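Local atomic coordinates of beta-1,4-mannanase (Aplysia kurodai, PDB entry 3VUP), a protein that probably hydrolyses the internal beta-1,4-mannosidic linkages of mannan as a digestive endo-mannanase of the sea hare. Residues R1-Q5 against D215-L219; E45-L51 against T98-I104. All coordinates share one frame. Numbering follows the deposited sequence.

Contact 1: R1-Q5 against D215-L219; sequences RLHIQ and DPGAL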
ATOM      1  N   ARG A   1      -4.908  -6.500 -17.760  1.00 10.88           N
ATOM      2  CA  ARG A   1      -4.447  -5.886 -16.518  1.00 10.20           C
ATOM      3  C   ARG A   1      -5.082  -6.590 -15.319  1.00  8.94           C
ATOM      4  O   ARG A   1      -6.063  -7.316 -15.460  1.00  9.51           O
ATOM      5  CB  ARG A   1      -4.755  -4.380 -16.503  1.00 10.12           C
ATOM      6  CG  ARG A   1      -6.241  -4.038 -16.418  1.00 10.48           C
ATOM      7  CD  ARG A   1      -6.518  -2.551 -16.671  1.00  9.45           C
ATOM      8  NE  ARG A   1      -5.758  -1.702 -15.760  1.00  8.19           N
ATOM      9  CZ  ARG A   1      -5.959  -0.399 -15.603  1.00  8.01           C
ATOM     10  NH1 ARG A   1      -6.907   0.224 -16.292  1.00  7.88           N
ATOM     11  NH2 ARG A   1      -5.213   0.282 -14.744  1.00  7.76           N
ATOM     12  N   LEU A   2      -4.512  -6.382 -14.140  1.00  7.69           N
ATOM     13  CA  LEU A   2      -5.000  -7.032 -12.932  1.00  7.66           C
ATOM     14  C   LEU A   2      -6.405  -6.546 -12.598  1.00  7.58           C
ATOM     15  O   LEU A   2      -6.702  -5.360 -12.704  1.00  8.49           O
ATOM     16  CB  LEU A   2      -4.050  -6.721 -11.782  1.00  7.40           C
ATOM     17  CG  LEU A   2      -4.291  -7.430 -10.451  1.00  7.34           C
ATOM     18  CD1 LEU A   2      -4.065  -8.925 -10.570  1.00  7.79           C
ATOM     19  CD2 LEU A   2      -3.374  -6.856  -9.380  1.00  7.00           C
ATOM     20  N   HIS A   3      -7.275  -7.467 -12.204  1.00  7.60           N
ATOM     21  CA  HIS A   3      -8.616  -7.105 -11.793  1.00  7.67           C
ATOM     22  C   HIS A   3      -9.090  -8.101 -10.749  1.00  7.69           C
ATOM     23  O   HIS A   3      -8.367  -9.044 -10.396  1.00  7.90           O
ATOM     24  CB  HIS A   3      -9.564  -7.045 -13.001  1.00  9.03           C
ATOM     25  CG  HIS A   3      -9.653  -8.324 -13.771  1.00  9.37           C
ATOM     26  ND1 HIS A   3     -10.742  -9.165 -13.701  1.00  9.59           N
ATOM     27  CD2 HIS A   3      -8.778  -8.912 -14.620  1.00  9.32           C
ATOM     28  CE1 HIS A   3     -10.536 -10.216 -14.477  1.00  9.59           C
ATOM     29  NE2 HIS A   3      -9.354 -10.084 -15.051  1.00 10.22           N
ATOM     30  N   ILE A   4     -10.297  -7.885 -10.253  1.00  8.41           N
ATOM     31  CA  ILE A   4     -10.882  -8.752  -9.252  1.00  8.82           C
ATOM     32  C   ILE A   4     -12.193  -9.286  -9.810  1.00  9.80           C
ATOM     33  O   ILE A   4     -13.052  -8.527 -10.243  1.00 11.07           O
ATOM     34  CB  ILE A   4     -11.081  -8.008  -7.924  1.00  9.46           C
ATOM     35  CG1 ILE A   4      -9.709  -7.633  -7.351  1.00  9.68           C
ATOM     36  CG2 ILE A   4     -11.861  -8.870  -6.947  1.00 10.27           C
ATOM     37  CD1 ILE A   4      -9.752  -6.652  -6.210  1.00  9.31           C
ATOM     38  N   GLN A   5     -12.311 -10.607  -9.847  1.00 11.79           N
ATOM     39  CA  GLN A   5     -13.467 -11.259 -10.435  1.00 14.78           C
ATOM     40  C   GLN A   5     -13.944 -12.279  -9.420  1.00 17.08           C
ATOM     41  O   GLN A   5     -13.149 -13.066  -8.909  1.00 16.91           O
ATOM     42  CB  GLN A   5     -13.067 -11.936 -11.755  1.00 16.26           C
ATOM     43  CG  GLN A   5     -14.212 -12.483 -12.595  1.00 18.79           C
ATOM     44  CD  GLN A   5     -13.763 -12.911 -13.988  1.00 20.96           C
ATOM     45  OE1 GLN A   5     -12.617 -12.686 -14.387  1.00 21.91           O
ATOM     46  NE2 GLN A   5     -14.670 -13.527 -14.734  1.00 22.13           N
ATOM     47  N   ASP A 215      -8.532   6.656 -14.219  1.00  5.98           N
ATOM     48  CA  ASP A 215      -8.241   5.337 -14.771  1.00  6.43           C
ATOM     49  C   ASP A 215      -9.216   4.357 -14.129  1.00  6.40           C
ATOM     50  O   ASP A 215      -8.911   3.749 -13.097  1.00  6.31           O
ATOM     51  CB  ASP A 215      -6.801   4.919 -14.475  1.00  6.80           C
ATOM     52  CG  ASP A 215      -6.438   3.577 -15.099  1.00  6.97           C
ATOM     53  OD1 ASP A 215      -7.313   2.946 -15.743  1.00  7.53           O
ATOM     54  OD2 ASP A 215      -5.272   3.143 -14.940  1.00  7.49           O
ATOM     55  N   PRO A 216     -10.414   4.226 -14.722  1.00  6.79           N
ATOM     56  CA  PRO A 216     -11.468   3.437 -14.079  1.00  7.12           C
ATOM     57  C   PRO A 216     -11.119   1.973 -13.851  1.00  7.07           C
ATOM     58  O   PRO A 216     -11.722   1.352 -12.981  1.00  7.76           O
ATOM     59  CB  PRO A 216     -12.638   3.556 -15.049  1.00  9.28           C
ATOM     60  CG  PRO A 216     -12.387   4.779 -15.820  1.00 10.51           C
ATOM     61  CD  PRO A 216     -10.907   4.952 -15.905  1.00  8.12           C
ATOM     62  N   GLY A 217     -10.165   1.439 -14.604  1.00  6.85           N
ATOM     63  CA  GLY A 217      -9.727   0.068 -14.416  1.00  7.22           C
ATOM     64  C   GLY A 217      -8.603  -0.148 -13.419  1.00  6.76           C
ATOM     65  O   GLY A 217      -8.169  -1.286 -13.236  1.00  7.58           O
ATOM     66  N   ALA A 218      -8.136   0.916 -12.773  1.00  5.96           N
ATOM     67  CA  ALA A 218      -7.101   0.781 -11.753  1.00  6.59           C
ATOM     68  C   ALA A 218      -7.668   0.277 -10.433  1.00  6.34           C
ATOM     69  O   ALA A 218      -8.823   0.542 -10.095  1.00  6.97           O
ATOM     70  CB  ALA A 218      -6.386   2.111 -11.544  1.00  8.00           C
ATOM     71  N   LEU A 219      -6.835  -0.433  -9.684  1.00  5.34           N
ATOM     72  CA  LEU A 219      -7.192  -0.890  -8.351  1.00  5.52           C
ATOM     73  C   LEU A 219      -6.540  -0.011  -7.300  1.00  5.28           C
ATOM     74  O   LEU A 219      -5.438   0.511  -7.512  1.00  5.86           O
ATOM     75  CB  LEU A 219      -6.759  -2.342  -8.145  1.00  5.77           C
ATOM     76  CG  LEU A 219      -7.278  -3.357  -9.171  1.00  6.40           C
ATOM     77  CD1 LEU A 219      -6.737  -4.750  -8.862  1.00  7.77           C
ATOM     78  CD2 LEU A 219      -8.798  -3.364  -9.214  1.00  7.89           C
TER
HETATM   79  O   HOH W   1      -5.720  -2.755 -12.981  1.00  9.13           O
HETATM   80  O   HOH W   2      -8.926  -3.812 -13.747  1.00 17.20           O
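The N-terminal segment, whose strand 3-5 edges a small three-stranded antiparallel sheet ahead of the TIM barrel, packs against the alpha-beta loop from helix 197-214 into barrel strand 220-224, at the N-terminal end of the barrel strands. Leu219, Arg1 and, less so, Leu2 and Gly217 bury most of the surface. Leu219 is the last residue before the strand. Leu219 CD1 lies 4.0 Å from Leu2 CG and, more loosely, 4.4 Å from Ile4 CG1, a small apolar contact. Phe9 of the adjoining strand 8-11 touches both Leu2 and Ile4. The Arg1 guanidinium forms a two-pronged salt bridge with Asp215, with Arg1 NH1 2.8 Å from Asp215 OD1 and Arg1 NH2 2.9 Å from Asp215 OD2. Asp215 OD2 also accepts a hydrogen bond from Gly150 N. Asp215 to Ala218 form a type I beta turn, closed by Ala218 N to Asp215 O at 3.0 Å. One face of the guanidinium lies over this turn, with Arg1 NH1 3.4 Å from Gly217 C. Between charged and apolar parts, two waters join the backbones. Water 1 is 2.8 Å from Leu2 O and 2.9 Å from Gly217 O; water 2 is 2.9 and 2.7 Å from the same two atoms.

Contact 2: E45-L51 against T98-I104; sequences EPEFKKL and TAKKYNI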
ATOM      1  N   GLU A  45      16.496  -1.273 -11.028  1.00  9.09           N
ATOM      2  CA  GLU A  45      16.250  -2.315 -12.022  1.00  9.32           C
ATOM      3  C   GLU A  45      16.771  -3.712 -11.605  1.00  9.26           C
ATOM      4  O   GLU A  45      16.044  -4.696 -11.744  1.00  8.85           O
ATOM      5  CB  GLU A  45      16.734  -1.897 -13.420  1.00 10.21           C
ATOM      6  CG  GLU A  45      16.455  -2.952 -14.469  1.00 11.03           C
ATOM      7  CD  GLU A  45      16.613  -2.451 -15.889  1.00 11.60           C
ATOM      8  OE1 GLU A  45      17.016  -1.281 -16.083  1.00 12.56           O
ATOM      9  OE2 GLU A  45      16.332  -3.244 -16.814  1.00 12.77           O
ATOM     10  N   PRO A  46      18.008  -3.801 -11.065  1.00  9.22           N
ATOM     11  CA  PRO A  46      18.459  -5.122 -10.600  1.00  9.24           C
ATOM     12  C   PRO A  46      17.568  -5.732  -9.518  1.00  8.24           C
ATOM     13  O   PRO A  46      17.509  -6.957  -9.423  1.00  8.62           O
ATOM     14  CB  PRO A  46      19.857  -4.840 -10.044  1.00 10.75           C
ATOM     15  CG  PRO A  46      20.333  -3.692 -10.847  1.00 10.85           C
ATOM     16  CD  PRO A  46      19.116  -2.828 -11.074  1.00 10.10           C
ATOM     17  N   GLU A  47      16.894  -4.913  -8.719  1.00  7.64           N
ATOM     18  CA  GLU A  47      15.976  -5.455  -7.728  1.00  7.86           C
ATOM     19  C   GLU A  47      14.760  -6.091  -8.395  1.00  7.13           C
ATOM     20  O   GLU A  47      14.250  -7.105  -7.926  1.00  7.45           O
ATOM     21  CB  GLU A  47      15.570  -4.389  -6.709  1.00  7.98           C
ATOM     22  CG  GLU A  47      16.748  -3.841  -5.921  1.00  8.35           C
ATOM     23  CD  GLU A  47      17.419  -4.883  -5.040  1.00  9.43           C
ATOM     24  OE1 GLU A  47      16.746  -5.848  -4.610  1.00  9.83           O
ATOM     25  OE2 GLU A  47      18.631  -4.733  -4.775  1.00 10.56           O
ATOM     26  N   PHE A  48      14.280  -5.498  -9.483  1.00  7.32           N
ATOM     27  CA  PHE A  48      13.221  -6.142 -10.252  1.00  7.86           C
ATOM     28  C   PHE A  48      13.698  -7.469 -10.850  1.00  7.91           C
ATOM     29  O   PHE A  48      12.976  -8.463 -10.840  1.00  7.60           O
ATOM     30  CB  PHE A  48      12.696  -5.220 -11.353  1.00  8.78           C
ATOM     31  CG  PHE A  48      11.714  -4.190 -10.859  1.00  9.41           C
ATOM     32  CD1 PHE A  48      10.361  -4.474 -10.829  1.00  9.77           C
ATOM     33  CD2 PHE A  48      12.138  -2.949 -10.407  1.00 10.92           C
ATOM     34  CE1 PHE A  48       9.446  -3.543 -10.370  1.00 10.82           C
ATOM     35  CE2 PHE A  48      11.220  -2.010  -9.949  1.00 11.94           C
ATOM     36  CZ  PHE A  48       9.876  -2.311  -9.937  1.00 11.74           C
ATOM     37  N   LYS A  49      14.910  -7.486 -11.388  1.00  7.97           N
ATOM     38  CA  LYS A  49      15.437  -8.714 -11.970  1.00  8.85           C
ATOM     39  C   LYS A  49      15.572  -9.813 -10.921  1.00  8.14           C
ATOM     40  O   LYS A  49      15.146 -10.944 -11.148  1.00  8.38           O
ATOM     41  CB  LYS A  49      16.780  -8.468 -12.640  1.00  9.98           C
ATOM     42  CG  LYS A  49      17.344  -9.721 -13.288  1.00 11.33           C
ATOM     43  CD  LYS A  49      18.659  -9.444 -13.982  1.00 13.80           C
ATOM     44  CE  LYS A  49      19.050 -10.584 -14.911  1.00 16.40           C
ATOM     45  NZ  LYS A  49      19.226 -11.859 -14.176  1.00 17.50           N
ATOM     46  N   LYS A  50      16.162  -9.487  -9.775  1.00  8.24           N
ATOM     47  CA  LYS A  50      16.335 -10.477  -8.714  1.00  8.05           C
ATOM     48  C   LYS A  50      14.994 -11.017  -8.231  1.00  7.75           C
ATOM     49  O   LYS A  50      14.853 -12.218  -7.989  1.00  7.45           O
ATOM     50  CB  LYS A  50      17.119  -9.895  -7.539  1.00  9.22           C
ATOM     51  CG  LYS A  50      18.586  -9.690  -7.858  1.00 10.38           C
ATOM     52  CD  LYS A  50      19.383  -9.257  -6.643  1.00 12.40           C
ATOM     53  CE  LYS A  50      18.988  -7.857  -6.195  1.00 12.68           C
ATOM     54  NZ  LYS A  50      19.856  -7.358  -5.087  1.00 12.69           N
ATOM     55  N   LEU A  51      14.011 -10.133  -8.093  1.00  6.69           N
ATOM     56  CA  LEU A  51      12.687 -10.551  -7.664  1.00  6.56           C
ATOM     57  C   LEU A  51      12.038 -11.495  -8.670  1.00  6.55           C
ATOM     58  O   LEU A  51      11.496 -12.537  -8.303  1.00  7.05           O
ATOM     59  CB  LEU A  51      11.805  -9.329  -7.438  1.00  6.68           C
ATOM     60  CG  LEU A  51      10.359  -9.619  -7.051  1.00  6.86           C
ATOM     61  CD1 LEU A  51      10.298 -10.401  -5.742  1.00  7.96           C
ATOM     62  CD2 LEU A  51       9.578  -8.320  -6.948  1.00  7.74           C
ATOM     63  N   THR A  98       9.788  -0.699 -17.042  1.00  8.84           N
ATOM     64  CA  THR A  98      10.880  -1.506 -16.519  1.00  9.52           C
ATOM     65  C   THR A  98      10.340  -2.758 -15.834  1.00  9.15           C
ATOM     66  O   THR A  98      10.830  -3.866 -16.059  1.00  9.93           O
ATOM     67  CB  THR A  98      11.756  -0.685 -15.551  1.00 10.30           C
ATOM     68  OG1 THR A  98      12.306   0.436 -16.255  1.00 10.81           O
ATOM     69  CG2 THR A  98      12.889  -1.533 -14.992  1.00 11.17           C
ATOM     70  N   ALA A  99       9.305  -2.580 -15.020  1.00  9.04           N
ATOM     71  CA  ALA A  99       8.672  -3.697 -14.336  1.00  8.49           C
ATOM     72  C   ALA A  99       8.107  -4.707 -15.336  1.00  8.23           C
ATOM     73  O   ALA A  99       8.220  -5.921 -15.143  1.00  8.25           O
ATOM     74  CB  ALA A  99       7.591  -3.203 -13.443  1.00  9.14           C
ATOM     75  N   LYS A 100       7.506  -4.204 -16.411  1.00  8.54           N
ATOM     76  CA  LYS A 100       6.923  -5.073 -17.425  1.00  8.99           C
ATOM     77  C   LYS A 100       7.974  -6.018 -17.996  1.00  8.37           C
ATOM     78  O   LYS A 100       7.690  -7.191 -18.238  1.00  8.74           O
ATOM     79  CB  LYS A 100       6.284  -4.241 -18.542  1.00 10.05           C
ATOM     80  CG  LYS A 100       5.635  -5.067 -19.652  1.00 11.35           C
ATOM     81  CD  LYS A 100       5.130  -4.188 -20.798  1.00 12.95           C
ATOM     82  CE  LYS A 100       4.619  -5.020 -21.967  0.55 13.61           C
ATOM     83  NZ  LYS A 100       4.117  -4.163 -23.076  0.55 13.86           N
ATOM     84  N   LYS A 101       9.191  -5.511 -18.184  1.00  9.16           N
ATOM     85  CA  LYS A 101      10.295  -6.309 -18.720  1.00 10.08           C
ATOM     86  C   LYS A 101      10.566  -7.552 -17.883  1.00  9.86           C
ATOM     87  O   LYS A 101      10.986  -8.587 -18.403  1.00 11.06           O
ATOM     88  CB  LYS A 101      11.575  -5.478 -18.836  0.53 11.96           C
ATOM     89  CG  LYS A 101      11.489  -4.328 -19.821  0.53 13.01           C
ATOM     90  CD  LYS A 101      12.870  -3.786 -20.155  0.53 14.32           C
ATOM     91  CE  LYS A 101      13.642  -3.422 -18.900  0.53 15.40           C
ATOM     92  NZ  LYS A 101      15.015  -2.935 -19.213  0.53 16.37           N
ATOM     93  N   TYR A 102      10.305  -7.436 -16.587  1.00  8.80           N
ATOM     94  CA  TYR A 102      10.577  -8.499 -15.632  1.00  8.20           C
ATOM     95  C   TYR A 102       9.314  -9.193 -15.133  1.00  7.80           C
ATOM     96  O   TYR A 102       9.363  -9.941 -14.159  1.00  7.90           O
ATOM     97  CB  TYR A 102      11.399  -7.949 -14.459  1.00  8.94           C
ATOM     98  CG  TYR A 102      12.715  -7.392 -14.932  1.00  9.34           C
ATOM     99  CD1 TYR A 102      13.766  -8.236 -15.253  1.00 10.37           C
ATOM    100  CD2 TYR A 102      12.890  -6.027 -15.106  1.00  9.68           C
ATOM    101  CE1 TYR A 102      14.962  -7.733 -15.718  1.00 11.48           C
ATOM    102  CE2 TYR A 102      14.078  -5.512 -15.562  1.00 10.82           C
ATOM    103  CZ  TYR A 102      15.113  -6.369 -15.866  1.00 11.62           C
ATOM    104  OH  TYR A 102      16.311  -5.869 -16.330  1.00 12.78           O
ATOM    105  N   ASN A 103       8.189  -8.952 -15.803  1.00  7.30           N
ATOM    106  CA  ASN A 103       6.928  -9.576 -15.408  1.00  7.08           C
ATOM    107  C   ASN A 103       6.605  -9.342 -13.931  1.00  6.67           C
ATOM    108  O   ASN A 103       6.229 -10.261 -13.193  1.00  7.52           O
ATOM    109  CB  ASN A 103       6.932 -11.064 -15.751  1.00  7.79           C
ATOM    110  CG  ASN A 103       6.834 -11.309 -17.237  1.00  8.92           C
ATOM    111  OD1 ASN A 103       6.254 -10.509 -17.966  1.00 10.45           O
ATOM    112  ND2 ASN A 103       7.390 -12.423 -17.697  1.00 11.19           N
ATOM    113  N   ILE A 104       6.747  -8.089 -13.511  1.00  6.67           N
ATOM    114  CA  ILE A 104       6.432  -7.688 -12.149  1.00  6.68           C
ATOM    115  C   ILE A 104       5.316  -6.647 -12.151  1.00  6.65           C
ATOM    116  O   ILE A 104       5.402  -5.622 -12.824  1.00  7.49           O
ATOM    117  CB  ILE A 104       7.665  -7.087 -11.435  1.00  7.50           C
ATOM    118  CG1 ILE A 104       8.813  -8.094 -11.365  1.00  7.89           C
ATOM    119  CG2 ILE A 104       7.290  -6.571 -10.046  1.00  7.76           C
ATOM    120  CD1 ILE A 104       8.521  -9.328 -10.557  1.00  8.58           C
TER
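Two outer helices of the TIM barrel, 36-53 and 88-101, meet here, at the point where the second one ends in a Schellman motif. Asn103, with positive phi, is the C-prime residue. Ile104 N bonds to Ala99 O at 3.1 Å, and Asn103 N bonds to Lys100 O at 3.0 Å. The chain thus turns out of the helix and brings Ile104 against the first helix. Phe48 has the largest buried area in the contact. Phe48 CE1 is 3.6 Å from Ala99 CB and 3.7 Å from Ile104 CG2, the latter at the ring edge. Leu51, one turn further on, places CD2 3.9 Å from Ile104 CD1. Tyr102 covers the outer side of this apolar patch. One face of its ring lies against the helix backbone at Phe48 C and Lys49 N, and Tyr102 CD2 is 3.8 Å from Phe48 CB. Lys49 CB adds a contact of 3.6 Å to Tyr102 CE1, while Lys49 NZ forms a salt bridge with Asp53. The polar end of the contact is Glu45. Glu45 OE2 accepts a hydrogen bond from Tyr102 OH at 2.7 Å and, in the Lys101 conformer given, Lys101 NZ donates to Glu45 OE2 at 2.8 Å as part of a salt bridge. Glu45 CG also touches Thr98 CG2 at 3.9 Å. Phe48, Leu51 and Ile104 all reach Met59 of barrel strand 58-65, so the helix pair is packed onto the barrel wall. Ile104 leads directly into the next strand, 105-112. Leu51 also meets Ile335 of helix 324-338, the neighbouring helix.

Overall arrangement
Contact 1 lies at the N-terminal end of the barrel strands, contact 2 in the helical layer around them. Their centres are 21 Å apart and their nearest atoms about 9 Å, without touching. Contact 2 is nested in the chain between the two segments of contact 1. Each includes the residue just before a barrel strand: Leu219 before 220-224 and Ile104 before 105-112. Contact 1 joins the N-terminal segment to a turn, and relies on a salt bridge, two waters and a small apolar patch. Contact 2 joins helix 36-53 to the C-terminal end of helix 88-101 and the residues that follow it, over a larger area. Its buried side is apolar, and its carboxylate-centred polar cluster lies toward the surface.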